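Local coordinates for NH(3)-dependent NAD(+) synthetase (Francisella tularensis subsp. holarctica LVS, PDB 3FIU), which belongs to the NAD synthase family of the HUP clan and holds adenosine monophosphate, pyrophosphate and magnesium in a pocket of its alpha/beta fold, at residues F32-S37 with T56-L61; L75-M80 with D182-I187; N144-Y149 with E212-L217. All blocks are in the same frame, centred on the assembly; numbering follows the deposited sequence.

Contact 1: F32-S37 with T56-L61; sequences FVIGLS and TTALIL. With AMP (adenosine monophosphate), chain G; POP (pyrophosphate 2-), chain H.
Phe32 opens a parallel pairing in which strand 31-35 runs beside strand 56-60. Phe32 O accepts Thr57 N at 3.0 Å, with the donor lifted 35° above the carbonyl plane, while Thr56 OG1, itself hydrogen-bonded to Leu54 O, sits at the edge of the ring, 3.8 Å from Phe32 CD1. Val33 turns to the other face with Thr57 and Leu59. Val33 CG2, anti to the backbone N, meets Leu59 CG at 4.0 Å, the two side chains crossing obliquely. Ile34 uses both backbone polar atoms: N donates to Thr57 O, nearly along the C=O axis, and O receives Leu59 N at 2.9 Å in the carbonyl plane. The Ile34 side chain packs on Ala45 of helix 40-51. At Gly35 the absence of a side chain lets the adenine lie close against the backbone, and Gly35 O accepts the ribose AMP O2' at 2.6 Å. Leu36 N donates to Leu59 O almost straight, at 165°, while its CD1 packs on Ala58 CB at 3.9 Å. Ser37 follows strand 31-35, and its OG donates to POP O3 at 2.5 Å. On the neighbouring segment, just past strand 56-60, Leu61 N donates to AMP N1 at 2.9 Å. Strand ends that hold a nucleotide base and ribose, followed by a phosphate-binding turn, mark the beta-alpha-beta unit and PP-loop of a HUP-type, Rossmann-like fold.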
loop_
_atom_site.group_PDB
_atom_site.type_symbol
_atom_site.label_atom_id
_atom_site.label_comp_id
_atom_site.label_asym_id
_atom_site.label_seq_id
_atom_site.Cartn_x
_atom_site.Cartn_y
_atom_site.Cartn_z
ATOM N N PHE A 32 -15.393 -4.277 10.492
ATOM C CA PHE A 32 -14.141 -4.831 10.035
ATOM C C PHE A 32 -14.293 -5.666 8.790
ATOM O O PHE A 32 -15.356 -6.234 8.503
ATOM C CB PHE A 32 -13.558 -5.751 11.129
ATOM C CG PHE A 32 -13.387 -5.073 12.468
ATOM C CD1 PHE A 32 -14.308 -5.296 13.499
ATOM C CD2 PHE A 32 -12.304 -4.213 12.694
ATOM C CE1 PHE A 32 -14.149 -4.642 14.741
ATOM C CE2 PHE A 32 -12.119 -3.580 13.931
ATOM C CZ PHE A 32 -13.070 -3.783 14.954
ATOM N N VAL A 33 -13.183 -5.778 8.078
ATOM C CA VAL A 33 -13.058 -6.781 7.039
ATOM C C VAL A 33 -11.658 -7.387 7.171
ATOM O O VAL A 33 -10.688 -6.695 7.591
ATOM C CB VAL A 33 -13.369 -6.201 5.620
ATOM C CG1 VAL A 33 -12.359 -5.127 5.214
ATOM C CG2 VAL A 33 -13.452 -7.331 4.524
ATOM N N ILE A 34 -11.555 -8.667 6.819
ATOM C CA ILE A 34 -10.311 -9.402 7.005
ATOM C C ILE A 34 -10.194 -10.470 5.925
ATOM O O ILE A 34 -11.199 -11.064 5.552
ATOM C CB ILE A 34 -10.233 -10.014 8.412
ATOM C CG1 ILE A 34 -8.848 -10.642 8.628
ATOM C CG2 ILE A 34 -11.311 -11.086 8.609
ATOM C CD1 ILE A 34 -8.495 -10.808 10.071
ATOM N N GLY A 35 -8.989 -10.649 5.375
ATOM C CA GLY A 35 -8.740 -11.761 4.451
ATOM C C GLY A 35 -8.399 -13.031 5.233
ATOM O O GLY A 35 -7.486 -13.025 6.081
ATOM N N LEU A 36 -9.141 -14.110 4.974
ATOM C CA LEU A 36 -8.912 -15.387 5.669
ATOM C C LEU A 36 -8.229 -16.400 4.779
ATOM O O LEU A 36 -8.809 -16.877 3.795
ATOM C CB LEU A 36 -10.228 -15.989 6.189
ATOM C CG LEU A 36 -10.871 -15.606 7.503
ATOM C CD1 LEU A 36 -11.980 -16.621 7.744
ATOM C CD2 LEU A 36 -9.902 -15.651 8.665
ATOM N N SER A 37 -6.990 -16.732 5.132
ATOM C CA SER A 37 -6.163 -17.621 4.334
ATOM C C SER A 37 -6.318 -19.091 4.744
ATOM O O SER A 37 -5.895 -19.971 4.027
ATOM C CB SER A 37 -4.711 -17.236 4.530
ATOM O OG SER A 37 -4.380 -17.401 5.902
ATOM N N THR A 56 -18.499 -7.821 10.951
ATOM C CA THR A 56 -17.177 -8.357 10.608
ATOM C C THR A 56 -17.382 -9.222 9.367
ATOM O O THR A 56 -18.195 -10.126 9.395
ATOM C CB THR A 56 -16.593 -9.241 11.747
ATOM O OG1 THR A 56 -16.313 -8.434 12.904
ATOM C CG2 THR A 56 -15.265 -9.925 11.300
ATOM N N THR A 57 -16.646 -8.949 8.301
ATOM C CA THR A 57 -16.788 -9.765 7.073
ATOM C C THR A 57 -15.455 -10.375 6.739
ATOM O O THR A 57 -14.419 -9.690 6.842
ATOM C CB THR A 57 -17.241 -8.850 5.904
ATOM O OG1 THR A 57 -18.533 -8.326 6.214
ATOM C CG2 THR A 57 -17.302 -9.596 4.522
ATOM N N ALA A 58 -15.479 -11.632 6.271
ATOM C CA ALA A 58 -14.266 -12.299 5.803
ATOM C C ALA A 58 -14.250 -12.466 4.292
ATOM O O ALA A 58 -15.251 -12.854 3.698
ATOM C CB ALA A 58 -14.107 -13.665 6.466
ATOM N N LEU A 59 -13.103 -12.194 3.675
ATOM C CA LEU A 59 -12.930 -12.503 2.282
ATOM C C LEU A 59 -11.985 -13.696 2.155
ATOM O O LEU A 59 -10.916 -13.705 2.732
ATOM C CB LEU A 59 -12.375 -11.292 1.509
ATOM C CG LEU A 59 -13.165 -9.995 1.600
ATOM C CD1 LEU A 59 -12.575 -8.978 0.582
ATOM C CD2 LEU A 59 -14.658 -10.271 1.334
ATOM N N ILE A 60 -12.406 -14.699 1.396
ATOM C CA ILE A 60 -11.505 -15.765 0.976
ATOM C C ILE A 60 -11.123 -15.527 -0.467
ATOM O O ILE A 60 -11.984 -15.423 -1.346
ATOM C CB ILE A 60 -12.142 -17.139 1.159
ATOM C CG1 ILE A 60 -12.549 -17.341 2.619
ATOM C CG2 ILE A 60 -11.192 -18.299 0.623
ATOM C CD1 ILE A 60 -13.307 -18.652 2.847
ATOM N N LEU A 61 -9.814 -15.473 -0.719
ATOM C CA LEU A 61 -9.307 -14.937 -1.983
ATOM C C LEU A 61 -8.265 -15.857 -2.599
ATOM O O LEU A 61 -7.081 -15.477 -2.740
ATOM C CB LEU A 61 -8.732 -13.512 -1.757
ATOM C CG LEU A 61 -9.766 -12.549 -1.182
ATOM C CD1 LEU A 61 -9.132 -11.215 -0.708
ATOM C CD2 LEU A 61 -10.790 -12.290 -2.291
HETATM P P AMP G . 0.776 -15.153 5.225
HETATM O O1P AMP G . 1.305 -14.585 6.530
HETATM O O2P AMP G . 1.583 -14.664 4.012
HETATM O O3P AMP G . 0.452 -16.604 5.158
HETATM O "O5'" AMP G . -0.631 -14.383 4.945
HETATM C "C5'" AMP G . -0.723 -12.970 5.223
HETATM C "C4'" AMP G . -2.189 -12.576 5.182
HETATM O "O4'" AMP G . -2.666 -12.475 3.834
HETATM C "C3'" AMP G . -3.114 -13.609 5.811
HETATM O "O3'" AMP G . -3.093 -13.444 7.222
HETATM C "C2'" AMP G . -4.459 -13.233 5.196
HETATM O "O2'" AMP G . -5.085 -12.151 5.920
HETATM C "C1'" AMP G . -4.064 -12.777 3.789
HETATM N N9 AMP G . -4.230 -13.916 2.856
HETATM C C8 AMP G . -3.263 -14.755 2.397
HETATM N N7 AMP G . -3.783 -15.697 1.566
HETATM C C5 AMP G . -5.118 -15.473 1.521
HETATM C C6 AMP G . -6.257 -16.089 0.816
HETATM N N6 AMP G . -6.076 -17.181 0.038
HETATM N N1 AMP G . -7.458 -15.517 1.025
HETATM C C2 AMP G . -7.670 -14.447 1.818
HETATM N N3 AMP G . -6.671 -13.807 2.488
HETATM C C4 AMP G . -5.405 -14.293 2.354
HETATM P P1 POP H . -2.003 -16.613 8.048
HETATM O O1 POP H . -3.397 -16.518 8.620
HETATM O O2 POP H . -1.303 -15.285 8.091
HETATM O O3 POP H . -1.950 -17.155 6.628
HETATM O O POP H . -1.144 -17.588 9.021
HETATM P P2 POP H . 0.389 -17.987 8.724
HETATM O O4 POP H . 1.252 -16.736 8.758
HETATM O O5 POP H . 0.695 -18.863 9.905
HETATM O O6 POP H . 0.563 -18.757 7.438
#

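Contact 2: L75-M80 with D182-I187; sequences LELIEM and DVPKNI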
loop_
_atom_site.group_PDB
_atom_site.type_symbol
_atom_site.label_atom_id
_atom_site.label_comp_id
_atom_site.label_asym_id
_atom_site.label_seq_id
_atom_site.Cartn_x
_atom_site.Cartn_y
_atom_site.Cartn_z
ATOM N N LEU A 75 -13.357 -21.455 5.503
ATOM C CA LEU A 75 -14.816 -21.605 5.455
ATOM C C LEU A 75 -15.332 -22.220 6.738
ATOM O O LEU A 75 -16.334 -21.768 7.280
ATOM C CB LEU A 75 -15.239 -22.475 4.270
ATOM C CG LEU A 75 -15.477 -21.767 2.940
ATOM C CD1 LEU A 75 -15.736 -22.786 1.803
ATOM C CD2 LEU A 75 -16.629 -20.764 3.095
ATOM N N GLU A 76 -14.631 -23.238 7.225
ATOM C CA GLU A 76 -15.005 -23.843 8.498
ATOM C C GLU A 76 -15.055 -22.800 9.634
ATOM O O GLU A 76 -16.035 -22.744 10.396
ATOM C CB GLU A 76 -14.078 -24.997 8.868
ATOM C CG GLU A 76 -14.589 -25.685 10.145
ATOM C CD GLU A 76 -13.812 -26.916 10.519
ATOM O OE1 GLU A 76 -13.328 -27.617 9.597
ATOM O OE2 GLU A 76 -13.687 -27.177 11.731
ATOM N N LEU A 77 -14.008 -21.986 9.751
ATOM C CA LEU A 77 -14.009 -20.881 10.725
ATOM C C LEU A 77 -15.157 -19.878 10.561
ATOM O O LEU A 77 -15.822 -19.523 11.543
ATOM C CB LEU A 77 -12.662 -20.153 10.716
ATOM C CG LEU A 77 -12.529 -19.037 11.761
ATOM C CD1 LEU A 77 -12.549 -19.608 13.204
ATOM C CD2 LEU A 77 -11.258 -18.237 11.459
ATOM N N ILE A 78 -15.395 -19.445 9.322
ATOM C CA ILE A 78 -16.510 -18.558 9.003
ATOM C C ILE A 78 -17.861 -19.160 9.479
ATOM O O ILE A 78 -18.679 -18.448 10.075
ATOM C CB ILE A 78 -16.510 -18.254 7.496
ATOM C CG1 ILE A 78 -15.409 -17.222 7.137
ATOM C CG2 ILE A 78 -17.901 -17.815 6.988
ATOM C CD1 ILE A 78 -15.089 -17.206 5.623
ATOM N N GLU A 79 -18.085 -20.444 9.195
ATOM C CA GLU A 79 -19.307 -21.146 9.636
ATOM C C GLU A 79 -19.454 -21.085 11.157
ATOM O O GLU A 79 -20.543 -20.817 11.685
ATOM C CB GLU A 79 -19.317 -22.600 9.129
ATOM C CG GLU A 79 -19.614 -22.707 7.600
ATOM C CD GLU A 79 -19.008 -23.940 6.909
ATOM O OE1 GLU A 79 -18.538 -24.868 7.597
ATOM O OE2 GLU A 79 -19.003 -23.974 5.651
ATOM N N MET A 80 -18.349 -21.336 11.858
ATOM C CA MET A 80 -18.335 -21.312 13.325
ATOM C C MET A 80 -18.648 -19.916 13.895
ATOM O O MET A 80 -19.335 -19.772 14.928
ATOM C CB MET A 80 -16.964 -21.800 13.811
ATOM C CG MET A 80 -16.774 -21.752 15.314
ATOM S SD MET A 80 -15.117 -22.317 15.792
ATOM C CE MET A 80 -14.674 -20.926 16.816
ATOM N N ASP A 182 -10.842 -21.169 20.387
ATOM C CA ASP A 182 -11.431 -22.369 19.788
ATOM C C ASP A 182 -11.350 -22.399 18.268
ATOM O O ASP A 182 -12.288 -22.826 17.594
ATOM C CB ASP A 182 -12.881 -22.566 20.282
ATOM C CG ASP A 182 -12.978 -22.565 21.815
ATOM O OD1 ASP A 182 -12.165 -23.242 22.477
ATOM O OD2 ASP A 182 -13.858 -21.878 22.349
ATOM N N VAL A 183 -10.216 -21.944 17.732
ATOM C CA VAL A 183 -9.989 -21.967 16.306
ATOM C C VAL A 183 -9.898 -23.448 15.912
ATOM O O VAL A 183 -9.319 -24.223 16.657
ATOM C CB VAL A 183 -8.673 -21.168 15.980
ATOM C CG1 VAL A 183 -8.090 -21.526 14.644
ATOM C CG2 VAL A 183 -8.911 -19.640 16.085
ATOM N N PRO A 184 -10.507 -23.861 14.776
ATOM C CA PRO A 184 -10.435 -25.277 14.388
ATOM C C PRO A 184 -9.047 -25.911 14.424
ATOM O O PRO A 184 -8.030 -25.331 13.983
ATOM C CB PRO A 184 -10.982 -25.274 12.971
ATOM C CG PRO A 184 -12.007 -24.211 13.041
ATOM C CD PRO A 184 -11.322 -23.103 13.807
ATOM N N LYS A 185 -9.039 -27.129 14.950
ATOM C CA LYS A 185 -7.820 -27.910 15.130
ATOM C C LYS A 185 -6.850 -27.932 13.948
ATOM O O LYS A 185 -5.641 -27.810 14.164
ATOM C CB LYS A 185 -8.205 -29.340 15.525
ATOM C CG LYS A 185 -7.030 -30.271 15.706
ATOM C CD LYS A 185 -7.495 -31.640 16.214
ATOM C CE LYS A 185 -6.341 -32.655 16.265
ATOM N NZ LYS A 185 -5.242 -32.182 17.178
ATOM N N ASN A 186 -7.337 -28.136 12.713
ATOM C CA ASN A 186 -6.404 -28.156 11.572
ATOM C C ASN A 186 -5.635 -26.859 11.365
ATOM O O ASN A 186 -4.481 -26.883 10.911
ATOM C CB ASN A 186 -7.055 -28.551 10.250
ATOM C CG ASN A 186 -6.030 -29.034 9.253
ATOM O OD1 ASN A 186 -5.291 -29.971 9.533
ATOM N ND2 ASN A 186 -5.930 -28.370 8.122
ATOM N N ILE A 187 -6.266 -25.743 11.717
ATOM C CA ILE A 187 -5.605 -24.425 11.630
ATOM C C ILE A 187 -4.535 -24.323 12.720
ATOM O O ILE A 187 -3.415 -23.869 12.455
ATOM C CB ILE A 187 -6.633 -23.308 11.743
ATOM C CG1 ILE A 187 -7.598 -23.396 10.528
ATOM C CG2 ILE A 187 -5.954 -21.903 11.827
ATOM C CD1 ILE A 187 -8.776 -22.409 10.621
#
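The flat carboxylate of Glu76 meets the puckered pyrrolidine ring of Pro184, whose CB and CG lie over one face of the carboxylate plane. Glu76 OE2 comes up to the CB-CG edge of the ring, 3.5 Å from Pro184 CB, whereas the CD edge is taken by Leu77 CD1, near the ring plane, and by Met80. Pro184 belongs to a short helix-to-helix connection: helix 171-180 is ended by a Schellman motif whose C-prime residue is Asp182, with a left-handed backbone (phi 58°), and Pro184 then occupies the N-cap position of helix 185-189. The connection lies along one side of helix 68-81, which presents Glu76, Leu77 and Met80 to it.

All three have CG anti to the backbone N, and this common torsion carries their chains out toward the turn. Glu76 continues extended and slides past Pro184 in the opposite direction, so that its aliphatic part and carboxylate line the proline. Leu77 crosses Pro184 at about a right angle, placing Leu77 CD1 3.8 Å from Pro184 CD. Ile187, in the first turn of helix 185-189, brings CD1 to 4.5 Å from Leu77 CB. Both Leu77 and Ile187 also touch Ala43 of helix 40-51, so the buried side of the contact joins three helices. Toward solvent the edge is more polar, and Asn186 ND2 is hydrogen-bonded to Asp73 OD1 of helix 68-81.

Met80 finishes the contact at the upstream end of the turn. Its chain is straight as far as Met80 SD, which lies 4.4 Å from Pro184 CD, and then bends at chi3 (129°). The bend brings the terminal methyl, Met80 CE, to 3.1 Å from Asp182 O.

Contact 3: N144-Y149 with E212-L217; sequences NACEWY and EIDDFL. With MG (magnesium ion), chain E.
Polar interactions order the start of helix 145-150. Asn144 is its N-cap and forms a capping box with Glu147: Asn144 OD1 accepts Glu147 N at 2.9 Å, and Asn144 N donates back to Glu147 OE2 through the anti lone pair of that oxygen. Metal binding uses the other carboxylate oxygen, Glu147 OE1, which stands 2.2 Å from the magnesium ion; a water on the same ion donates to Glu147 OE2 at 2.6 Å. The carboxylate is thus fixed by helix cap and metal together, which probably keeps it ionised. Asp41 is a further ligand of the ion, and Asn144 ND2 holds Asp41 OD1 from the second shell.

Apolar contacts fill the opposite flank of the helix. Leu217 spreads its two methyls, CD1 lying 3.9 Å from Ala145 CB and CD2 3.8 Å from Tyr149 CG as the two side chains slide past each other. Cys146 CB meets Ile213 CG2 at 4.0 Å.

The aromatic pair is oblique. The rings of Tyr149 and Phe216 have planes at 58°, and Tyr149 OH sits at the edge of the Phe216 ring, 3.4 Å from Phe216 CE2.

The segments 145-149 and 212-217 cross at 84°, a nearly perpendicular packing that sets helix 210-218 against the flank formed by Ala145, Cys146 and Tyr149, while Glu147 departs away from it and binds the metal. Asp214 accepts the backbone N atoms of Lys171 and Ser172 at the start of helix 171-180, while helix 224-235 covers Tyr149 and Phe216 with Ile230.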
loop_
_atom_site.group_PDB
_atom_site.type_symbol
_atom_site.label_atom_id
_atom_site.label_comp_id
_atom_site.label_asym_id
_atom_site.label_seq_id
_atom_site.Cartn_x
_atom_site.Cartn_y
_atom_site.Cartn_z
ATOM N N ASN A 144 2.061 -10.565 12.694
ATOM C CA ASN A 144 2.437 -10.786 14.088
ATOM C C ASN A 144 3.871 -10.235 14.267
ATOM O O ASN A 144 4.480 -9.783 13.275
ATOM C CB ASN A 144 2.339 -12.276 14.472
ATOM C CG ASN A 144 3.212 -13.165 13.599
ATOM O OD1 ASN A 144 4.392 -12.899 13.424
ATOM N ND2 ASN A 144 2.621 -14.223 13.032
ATOM N N ALA A 145 4.402 -10.246 15.498
ATOM C CA ALA A 145 5.737 -9.650 15.740
ATOM C C ALA A 145 6.852 -10.308 14.938
ATOM O O ALA A 145 7.810 -9.617 14.536
ATOM C CB ALA A 145 6.087 -9.606 17.227
ATOM N N CYS A 146 6.726 -11.617 14.690
ATOM C CA CYS A 146 7.729 -12.352 13.880
ATOM C C CYS A 146 7.764 -11.906 12.421
ATOM O O CYS A 146 8.828 -11.540 11.887
ATOM C CB CYS A 146 7.511 -13.857 13.935
ATOM S SG CYS A 146 7.492 -14.562 15.616
ATOM N N GLU A 147 6.603 -11.961 11.760
ATOM C CA GLU A 147 6.493 -11.469 10.383
ATOM C C GLU A 147 6.955 -10.026 10.264
ATOM O O GLU A 147 7.721 -9.691 9.348
ATOM C CB GLU A 147 5.064 -11.622 9.872
ATOM C CG GLU A 147 4.565 -13.021 10.037
ATOM C CD GLU A 147 3.056 -13.152 9.788
ATOM O OE1 GLU A 147 2.699 -14.085 9.064
ATOM O OE2 GLU A 147 2.257 -12.325 10.266
ATOM N N TRP A 148 6.510 -9.183 11.189
ATOM C CA TRP A 148 6.924 -7.790 11.195
ATOM C C TRP A 148 8.474 -7.649 11.243
ATOM O O TRP A 148 9.109 -7.053 10.341
ATOM C CB TRP A 148 6.225 -7.010 12.323
ATOM C CG TRP A 148 6.186 -5.529 12.001
ATOM C CD1 TRP A 148 6.877 -4.528 12.628
ATOM C CD2 TRP A 148 5.459 -4.903 10.923
ATOM N NE1 TRP A 148 6.603 -3.315 12.021
ATOM C CE2 TRP A 148 5.731 -3.521 10.981
ATOM C CE3 TRP A 148 4.584 -5.383 9.929
ATOM C CZ2 TRP A 148 5.169 -2.606 10.089
ATOM C CZ3 TRP A 148 4.024 -4.463 9.019
ATOM C CH2 TRP A 148 4.328 -3.091 9.111
ATOM N N TYR A 149 9.083 -8.241 12.263
ATOM C CA TYR A 149 10.541 -8.183 12.401
ATOM C C TYR A 149 11.310 -8.756 11.212
ATOM O O TYR A 149 12.358 -8.213 10.806
ATOM C CB TYR A 149 11.013 -8.861 13.709
ATOM C CG TYR A 149 12.451 -8.505 14.031
ATOM C CD1 TYR A 149 12.759 -7.361 14.774
ATOM C CD2 TYR A 149 13.501 -9.287 13.558
ATOM C CE1 TYR A 149 14.105 -7.020 15.050
ATOM C CE2 TYR A 149 14.849 -8.963 13.844
ATOM C CZ TYR A 149 15.129 -7.822 14.568
ATOM O OH TYR A 149 16.454 -7.508 14.831
ATOM N N GLU A 212 12.755 -20.067 17.374
ATOM C CA GLU A 212 13.998 -19.286 17.318
ATOM C C GLU A 212 13.729 -17.798 17.177
ATOM O O GLU A 212 14.285 -17.004 17.935
ATOM C CB GLU A 212 14.928 -19.799 16.216
ATOM C CG GLU A 212 15.625 -21.090 16.612
ATOM C CD GLU A 212 16.261 -21.828 15.448
ATOM O OE1 GLU A 212 15.669 -21.893 14.352
ATOM O OE2 GLU A 212 17.372 -22.363 15.639
ATOM N N ILE A 213 12.858 -17.407 16.238
ATOM C CA ILE A 213 12.543 -15.982 16.117
ATOM C C ILE A 213 11.916 -15.457 17.412
ATOM O O ILE A 213 12.278 -14.377 17.881
ATOM C CB ILE A 213 11.649 -15.641 14.863
ATOM C CG1 ILE A 213 12.276 -16.169 13.554
ATOM C CG2 ILE A 213 11.363 -14.127 14.786
ATOM C CD1 ILE A 213 11.259 -16.307 12.416
ATOM N N ASP A 214 11.000 -16.227 18.013
ATOM C CA ASP A 214 10.305 -15.783 19.211
ATOM C C ASP A 214 11.330 -15.602 20.358
ATOM O O ASP A 214 11.282 -14.618 21.098
ATOM C CB ASP A 214 9.277 -16.814 19.695
ATOM C CG ASP A 214 7.951 -16.788 18.908
ATOM O OD1 ASP A 214 7.751 -15.908 18.037
ATOM O OD2 ASP A 214 7.086 -17.651 19.217
ATOM N N ASP A 215 12.188 -16.599 20.538
ATOM C CA ASP A 215 13.244 -16.508 21.573
ATOM C C ASP A 215 14.108 -15.234 21.346
ATOM O O ASP A 215 14.352 -14.465 22.281
ATOM C CB ASP A 215 14.102 -17.755 21.522
ATOM C CG ASP A 215 13.405 -18.979 22.113
ATOM O OD1 ASP A 215 13.985 -20.077 22.004
ATOM O OD2 ASP A 215 12.299 -18.845 22.667
ATOM N N PHE A 216 14.522 -14.998 20.104
ATOM C CA PHE A 216 15.281 -13.775 19.807
ATOM C C PHE A 216 14.508 -12.524 20.246
ATOM O O PHE A 216 15.028 -11.694 20.984
ATOM C CB PHE A 216 15.686 -13.724 18.333
ATOM C CG PHE A 216 16.319 -12.417 17.928
ATOM C CD1 PHE A 216 17.661 -12.155 18.227
ATOM C CD2 PHE A 216 15.579 -11.451 17.257
ATOM C CE1 PHE A 216 18.257 -10.945 17.853
ATOM C CE2 PHE A 216 16.163 -10.251 16.868
ATOM C CZ PHE A 216 17.507 -9.998 17.179
ATOM N N LEU A 217 13.235 -12.416 19.867
ATOM C CA LEU A 217 12.458 -11.248 20.232
ATOM C C LEU A 217 12.379 -11.091 21.747
ATOM O O LEU A 217 12.275 -9.980 22.253
ATOM C CB LEU A 217 11.046 -11.290 19.598
ATOM C CG LEU A 217 10.967 -11.234 18.054
ATOM C CD1 LEU A 217 9.517 -11.475 17.568
ATOM C CD2 LEU A 217 11.537 -9.936 17.474
HETATM MG MG MG E . 0.667 -14.805 8.634
HETATM O O HOH W 1 0.107 -12.639 8.794
#

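How the contacts relate
From the N terminus, contact 1 comes first and closes a short loop around helix 40-51, pairing two central strands of the parallel sheet. Contact 2 opens only after that, on helix 68-81, and returns about a hundred residues later at the turn before helix 185-189. The two touch: Ile78 lies against Leu36, Ala58 and Ile60, so this helix covers the sheet on one side and meets the turn on another. Contact 3 begins within the loop of contact 2 but ends beyond it, so the two cross without touching. Lying across the chain's centre from contact 1, it ties the magnesium-bearing helix to helix 210-218, in the C-terminal part of the chain.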